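Local coordinates for protein oxidoreductase (Bordetella pertussis, PDB 3Q2K) that is an NAD-dependent dehydrogenase that binds a UDP-N-acetylglucosaminuronic acid and is required for making 2,3-diacetamido-2,3-dideoxy-D-mannuronic acid, at residues F147-T157 against T313-Y324. Residues are numbered along the deposited sequence; the frame is centred on the assembly and turned at random.
Sequences FVVKQNRRNAT and TTSVYGFGHPLY. With NAI (1,4-dihydronicotinamide adenine dinucleotide), chain U.
Running antiparallel to 313-324, the chain of 147-157 brings Q151 beside Y324 (CA atoms 5.4 Å apart) and N155 beside T313, as it passes from the last Rossmann strand through a 3-10 turn into helix 156-166. Y324, with CG anti to its own N (chi1 -179°), reaches along V149 to the strand end. CA of V149 lies over one face of the phenol ring, a CH-pi contact 3.9 Å from the ring centroid of Y324. At the far end of the ring, OH of Y324 gives a weak hydrogen bond to the carbonyl O of V148 (2.7 Å), while CB of F147 packs at the ring edge.

CB and CG of Q151 rest against the backbone of G320, CG of Q151 3.9 Å from CA of G320. The Q151 chain bends at chi2 (-87°), and this bend turns the amide to the nicotinamide carboxamide, which it grips twice: NE2 of Q151 donates to O7N of NADH (2.8 Å), and N7N of NADH donates to OE1 of Q151 at a nearly straight 171°. H321 sets one ring face against CD of Q151, while CG1 of V149 lies 4.0 Å from CD2 of H321; NE2 of H321 is hydrogen-bonded to OE1 of E122, which also hydrogen-bonds NADH.

CB of R154 meets CB of L323 at 4.1 Å, and the guanidinium goes on to a salt bridge with E339. T313 OG1 accepts the N-H of T157 (3.0 Å) and also bonds to the carbonyl of A309. Together these contacts join the end of the Rossmann sheet to helices 306-315 and 321-333; V149, Q151 and H321 line the nicotinamide end of the cofactor cleft in this GFO/IDH/MocA-family dehydrogenase, where Q151 also touches the bound UDP-sugar.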
loop_
_atom_site.group_PDB
_atom_site.type_symbol
_atom_site.label_atom_id
_atom_site.label_comp_id
_atom_site.label_asym_id
_atom_site.label_seq_id
_atom_site.Cartn_x
_atom_site.Cartn_y
_atom_site.Cartn_z
ATOM N N PHE C 147 -11.511 -34.710 15.732
ATOM C CA PHE C 147 -11.088 -35.201 14.419
ATOM C C PHE C 147 -11.795 -34.366 13.349
ATOM O O PHE C 147 -12.895 -33.878 13.573
ATOM C CB PHE C 147 -11.491 -36.651 14.151
ATOM C CG PHE C 147 -11.086 -37.620 15.224
ATOM C CD1 PHE C 147 -9.988 -38.445 15.044
ATOM C CD2 PHE C 147 -11.821 -37.733 16.394
ATOM C CE1 PHE C 147 -9.598 -39.343 16.019
ATOM C CE2 PHE C 147 -11.453 -38.647 17.359
ATOM C CZ PHE C 147 -10.329 -39.432 17.185
ATOM N N VAL C 148 -11.186 -34.164 12.186
ATOM C CA VAL C 148 -11.853 -33.486 11.086
ATOM C C VAL C 148 -11.909 -34.435 9.886
ATOM O O VAL C 148 -10.926 -35.052 9.483
ATOM C CB VAL C 148 -11.124 -32.180 10.723
ATOM C CG1 VAL C 148 -11.773 -31.532 9.499
ATOM C CG2 VAL C 148 -11.070 -31.282 11.961
ATOM N N VAL C 149 -13.078 -34.587 9.275
ATOM C CA VAL C 149 -13.203 -35.622 8.247
ATOM C C VAL C 149 -12.450 -35.172 7.007
ATOM O O VAL C 149 -12.781 -34.138 6.442
ATOM C CB VAL C 149 -14.675 -35.873 7.883
ATOM C CG1 VAL C 149 -14.782 -36.758 6.656
ATOM C CG2 VAL C 149 -15.362 -36.516 9.073
ATOM N N LYS C 150 -11.433 -35.908 6.580
ATOM C CA LYS C 150 -10.807 -35.548 5.323
ATOM C C LYS C 150 -10.590 -36.860 4.590
ATOM O O LYS C 150 -9.456 -37.335 4.513
ATOM C CB LYS C 150 -9.475 -34.824 5.547
ATOM C CG LYS C 150 -9.373 -33.510 4.809
ATOM C CD LYS C 150 -10.066 -32.461 5.649
ATOM C CE LYS C 150 -9.853 -31.087 5.019
ATOM N NZ LYS C 150 -11.060 -30.405 4.471
ATOM N N GLN C 151 -11.652 -37.416 4.013
ATOM C CA GLN C 151 -11.551 -38.807 3.591
ATOM C C GLN C 151 -10.581 -39.017 2.443
ATOM O O GLN C 151 -10.006 -40.102 2.352
ATOM C CB GLN C 151 -12.894 -39.517 3.375
ATOM C CG GLN C 151 -13.686 -39.084 2.142
ATOM C CD GLN C 151 -14.572 -37.895 2.443
ATOM O OE1 GLN C 151 -14.257 -37.073 3.308
ATOM N NE2 GLN C 151 -15.715 -37.829 1.769
ATOM N N ASN C 152 -10.371 -38.009 1.603
ATOM C CA ASN C 152 -9.600 -38.279 0.394
ATOM C C ASN C 152 -8.170 -38.609 0.790
ATOM O O ASN C 152 -7.419 -39.190 0.010
ATOM C CB ASN C 152 -9.558 -37.076 -0.559
ATOM C CG ASN C 152 -10.870 -36.854 -1.291
ATOM O OD1 ASN C 152 -11.890 -37.487 -1.019
ATOM N ND2 ASN C 152 -10.868 -35.884 -2.192
ATOM N N ARG C 153 -7.810 -38.267 2.023
ATOM C CA ARG C 153 -6.448 -38.581 2.438
ATOM C C ARG C 153 -6.156 -40.081 2.400
ATOM O O ARG C 153 -5.010 -40.525 2.284
ATOM C CB ARG C 153 -6.150 -37.976 3.811
ATOM C CG ARG C 153 -5.886 -36.490 3.809
ATOM C CD ARG C 153 -5.495 -36.054 5.213
ATOM N NE ARG C 153 -5.341 -34.607 5.341
ATOM C CZ ARG C 153 -4.623 -34.010 6.289
ATOM N NH1 ARG C 153 -3.964 -34.710 7.200
ATOM N NH2 ARG C 153 -4.544 -32.690 6.341
ATOM N N ARG C 154 -7.207 -40.887 2.484
ATOM C CA ARG C 154 -7.012 -42.325 2.553
ATOM C C ARG C 154 -7.032 -42.888 1.143
ATOM O O ARG C 154 -6.740 -44.064 0.963
ATOM C CB ARG C 154 -8.112 -42.997 3.376
ATOM C CG ARG C 154 -8.264 -42.497 4.802
ATOM C CD ARG C 154 -6.976 -42.595 5.609
ATOM N NE ARG C 154 -6.329 -43.899 5.502
ATOM C CZ ARG C 154 -5.014 -44.059 5.421
ATOM N NH1 ARG C 154 -4.494 -45.275 5.321
ATOM N NH2 ARG C 154 -4.217 -43.000 5.432
ATOM N N ASN C 155 -7.417 -42.073 0.168
ATOM C CA ASN C 155 -7.392 -42.536 -1.213
ATOM C C ASN C 155 -6.087 -43.260 -1.533
ATOM O O ASN C 155 -5.001 -42.717 -1.354
ATOM C CB ASN C 155 -7.468 -41.344 -2.160
ATOM C CG ASN C 155 -8.887 -40.866 -2.342
ATOM O OD1 ASN C 155 -9.770 -41.295 -1.603
ATOM N ND2 ASN C 155 -9.107 -39.965 -3.297
ATOM N N ALA C 156 -6.173 -44.472 -2.063
ATOM C CA ALA C 156 -4.947 -45.157 -2.465
ATOM C C ALA C 156 -4.049 -44.388 -3.420
ATOM O O ALA C 156 -2.828 -44.477 -3.267
ATOM C CB ALA C 156 -5.240 -46.525 -3.049
ATOM N N THR C 157 -4.622 -43.709 -4.413
ATOM C CA THR C 157 -3.791 -42.909 -5.315
ATOM C C THR C 157 -2.968 -41.847 -4.580
ATOM O O THR C 157 -1.778 -41.701 -4.848
ATOM C CB THR C 157 -4.700 -42.166 -6.294
ATOM O OG1 THR C 157 -5.717 -41.552 -5.491
ATOM C CG2 THR C 157 -5.328 -43.153 -7.288
ATOM N N THR C 313 -9.243 -46.644 -5.576
ATOM C CA THR C 313 -9.763 -45.339 -5.168
ATOM C C THR C 313 -11.082 -45.071 -5.882
ATOM O O THR C 313 -12.046 -44.560 -5.300
ATOM C CB THR C 313 -8.771 -44.195 -5.462
ATOM O OG1 THR C 313 -7.469 -44.591 -5.020
ATOM C CG2 THR C 313 -9.193 -42.906 -4.770
ATOM N N THR C 314 -11.097 -45.441 -7.160
ATOM C CA THR C 314 -12.305 -45.285 -7.966
ATOM C C THR C 314 -13.498 -46.049 -7.410
ATOM O O THR C 314 -14.621 -45.534 -7.407
ATOM C CB THR C 314 -12.093 -45.654 -9.440
ATOM O OG1 THR C 314 -11.042 -44.831 -9.954
ATOM C CG2 THR C 314 -13.369 -45.387 -10.221
ATOM N N SER C 315 -13.222 -47.259 -6.931
ATOM C CA SER C 315 -14.283 -48.102 -6.382
ATOM C C SER C 315 -14.931 -47.624 -5.083
ATOM O O SER C 315 -15.980 -48.139 -4.695
ATOM C CB SER C 315 -13.813 -49.551 -6.227
ATOM O OG SER C 315 -13.756 -49.941 -4.865
ATOM N N VAL C 316 -14.332 -46.667 -4.383
ATOM C CA VAL C 316 -15.003 -46.130 -3.203
ATOM C C VAL C 316 -15.371 -44.666 -3.403
ATOM O O VAL C 316 -15.801 -43.979 -2.473
ATOM C CB VAL C 316 -14.181 -46.278 -1.915
ATOM C CG1 VAL C 316 -13.797 -47.742 -1.722
ATOM C CG2 VAL C 316 -12.989 -45.331 -1.976
ATOM N N TYR C 317 -15.211 -44.213 -4.639
ATOM C CA TYR C 317 -15.742 -42.919 -5.056
ATOM C C TYR C 317 -17.147 -42.675 -4.503
ATOM O O TYR C 317 -18.089 -43.425 -4.765
ATOM C CB TYR C 317 -15.739 -42.825 -6.584
ATOM C CG TYR C 317 -16.303 -41.505 -7.057
ATOM C CD1 TYR C 317 -15.472 -40.440 -7.378
ATOM C CD2 TYR C 317 -17.677 -41.303 -7.130
ATOM C CE1 TYR C 317 -15.997 -39.224 -7.782
ATOM C CE2 TYR C 317 -18.210 -40.093 -7.532
ATOM C CZ TYR C 317 -17.362 -39.057 -7.859
ATOM O OH TYR C 317 -17.890 -37.848 -8.256
ATOM N N GLY C 318 -17.296 -41.613 -3.717
ATOM C CA GLY C 318 -18.589 -41.302 -3.117
ATOM C C GLY C 318 -18.874 -41.961 -1.784
ATOM O O GLY C 318 -19.756 -41.505 -1.057
ATOM N N PHE C 319 -18.157 -43.042 -1.483
ATOM C CA PHE C 319 -18.291 -43.783 -0.236
ATOM C C PHE C 319 -16.943 -43.815 0.476
ATOM O O PHE C 319 -16.408 -44.894 0.747
ATOM C CB PHE C 319 -18.718 -45.239 -0.469
ATOM C CG PHE C 319 -19.943 -45.436 -1.327
ATOM C CD1 PHE C 319 -21.219 -45.338 -0.791
ATOM C CD2 PHE C 319 -19.820 -45.813 -2.659
ATOM C CE1 PHE C 319 -22.344 -45.552 -1.582
ATOM C CE2 PHE C 319 -20.935 -46.038 -3.459
ATOM C CZ PHE C 319 -22.213 -45.920 -2.916
ATOM N N GLY C 320 -16.371 -42.648 0.759
ATOM C CA GLY C 320 -15.040 -42.631 1.351
ATOM C C GLY C 320 -15.000 -42.752 2.861
ATOM O O GLY C 320 -13.979 -43.081 3.472
ATOM N N HIS C 321 -16.135 -42.464 3.485
ATOM C CA HIS C 321 -16.094 -42.434 4.941
ATOM C C HIS C 321 -15.686 -43.745 5.615
ATOM O O HIS C 321 -15.055 -43.694 6.671
ATOM C CB HIS C 321 -17.399 -41.888 5.525
ATOM C CG HIS C 321 -17.714 -40.486 5.108
ATOM N ND1 HIS C 321 -18.203 -40.178 3.857
ATOM C CD2 HIS C 321 -17.679 -39.323 5.799
ATOM C CE1 HIS C 321 -18.449 -38.881 3.794
ATOM N NE2 HIS C 321 -18.099 -38.333 4.944
ATOM N N PRO C 322 -16.031 -44.910 5.040
ATOM C CA PRO C 322 -15.750 -46.162 5.744
ATOM C C PRO C 322 -14.277 -46.241 6.132
ATOM O O PRO C 322 -13.922 -46.632 7.248
ATOM C CB PRO C 322 -16.132 -47.265 4.744
ATOM C CG PRO C 322 -16.492 -46.551 3.469
ATOM C CD PRO C 322 -16.886 -45.152 3.866
ATOM N N LEU C 323 -13.419 -45.859 5.192
ATOM C CA LEU C 323 -11.980 -45.801 5.431
ATOM C C LEU C 323 -11.540 -44.780 6.475
ATOM O O LEU C 323 -10.640 -45.046 7.272
ATOM C CB LEU C 323 -11.302 -45.455 4.108
ATOM C CG LEU C 323 -11.158 -46.727 3.278
ATOM C CD1 LEU C 323 -11.007 -46.368 1.806
ATOM C CD2 LEU C 323 -9.966 -47.465 3.878
ATOM N N TYR C 324 -12.138 -43.592 6.453
ATOM C CA TYR C 324 -11.774 -42.602 7.461
ATOM C C TYR C 324 -12.072 -43.131 8.859
ATOM O O TYR C 324 -11.365 -42.827 9.819
ATOM C CB TYR C 324 -12.524 -41.285 7.244
ATOM C CG TYR C 324 -12.189 -40.194 8.244
ATOM C CD1 TYR C 324 -12.923 -40.051 9.412
ATOM C CD2 TYR C 324 -11.132 -39.316 8.038
ATOM C CE1 TYR C 324 -12.638 -39.055 10.331
ATOM C CE2 TYR C 324 -10.830 -38.322 8.958
ATOM C CZ TYR C 324 -11.572 -38.213 10.114
ATOM O OH TYR C 324 -11.315 -37.224 11.034
HETATM P PA NAI U . -27.707 -30.922 4.877
HETATM O O1A NAI U . -28.647 -29.792 4.716
HETATM O O2A NAI U . -28.231 -32.116 3.928
HETATM O O5B NAI U . -27.834 -31.747 6.257
HETATM C C5B NAI U . -28.251 -30.825 7.258
HETATM C C4B NAI U . -28.849 -31.452 8.511
HETATM O O4B NAI U . -28.417 -30.728 9.670
HETATM C C3B NAI U . -30.338 -31.169 8.230
HETATM O O3B NAI U . -31.055 -32.385 8.456
HETATM C C2B NAI U . -30.582 -29.990 9.213
HETATM O O2B NAI U . -31.910 -29.971 9.743
HETATM C C1B NAI U . -29.649 -30.453 10.353
HETATM N N9A NAI U . -29.484 -29.341 11.274
HETATM C C8A NAI U . -29.533 -28.009 11.003
HETATM N N7A NAI U . -29.311 -27.371 12.119
HETATM C C5A NAI U . -29.121 -28.214 13.159
HETATM C C6A NAI U . -28.845 -28.098 14.535
HETATM N N6A NAI U . -28.686 -26.870 15.151
HETATM N N1A NAI U . -28.699 -29.226 15.225
HETATM C C2A NAI U . -28.791 -30.417 14.659
HETATM N N3A NAI U . -29.051 -30.568 13.379
HETATM C C4A NAI U . -29.201 -29.503 12.602
HETATM O O3 NAI U . -26.301 -30.624 4.167
HETATM P PN NAI U . -25.174 -31.761 4.291
HETATM O O1N NAI U . -24.785 -31.946 2.813
HETATM O O2N NAI U . -25.490 -33.184 4.797
HETATM O O5D NAI U . -23.916 -31.028 4.994
HETATM C C5D NAI U . -23.134 -32.035 5.622
HETATM C C4D NAI U . -21.999 -31.402 6.435
HETATM O O4D NAI U . -20.966 -32.342 6.069
HETATM C C3D NAI U . -21.542 -30.033 5.891
HETATM O O3D NAI U . -20.424 -29.493 6.585
HETATM C C2D NAI U . -20.984 -30.478 4.525
HETATM O O2D NAI U . -19.936 -29.574 4.190
HETATM C C1D NAI U . -20.249 -31.767 4.962
HETATM N N1N NAI U . -20.188 -32.783 3.915
HETATM C C2N NAI U . -19.059 -33.447 3.791
HETATM C C3N NAI U . -18.975 -34.424 2.807
HETATM C C7N NAI U . -17.715 -35.168 2.639
HETATM O O7N NAI U . -17.477 -35.701 1.574
HETATM N N7N NAI U . -16.850 -35.199 3.673
HETATM C C4N NAI U . -20.065 -34.657 1.969
HETATM C C5N NAI U . -21.207 -33.902 2.154
HETATM C C6N NAI U . -21.254 -32.960 3.162
#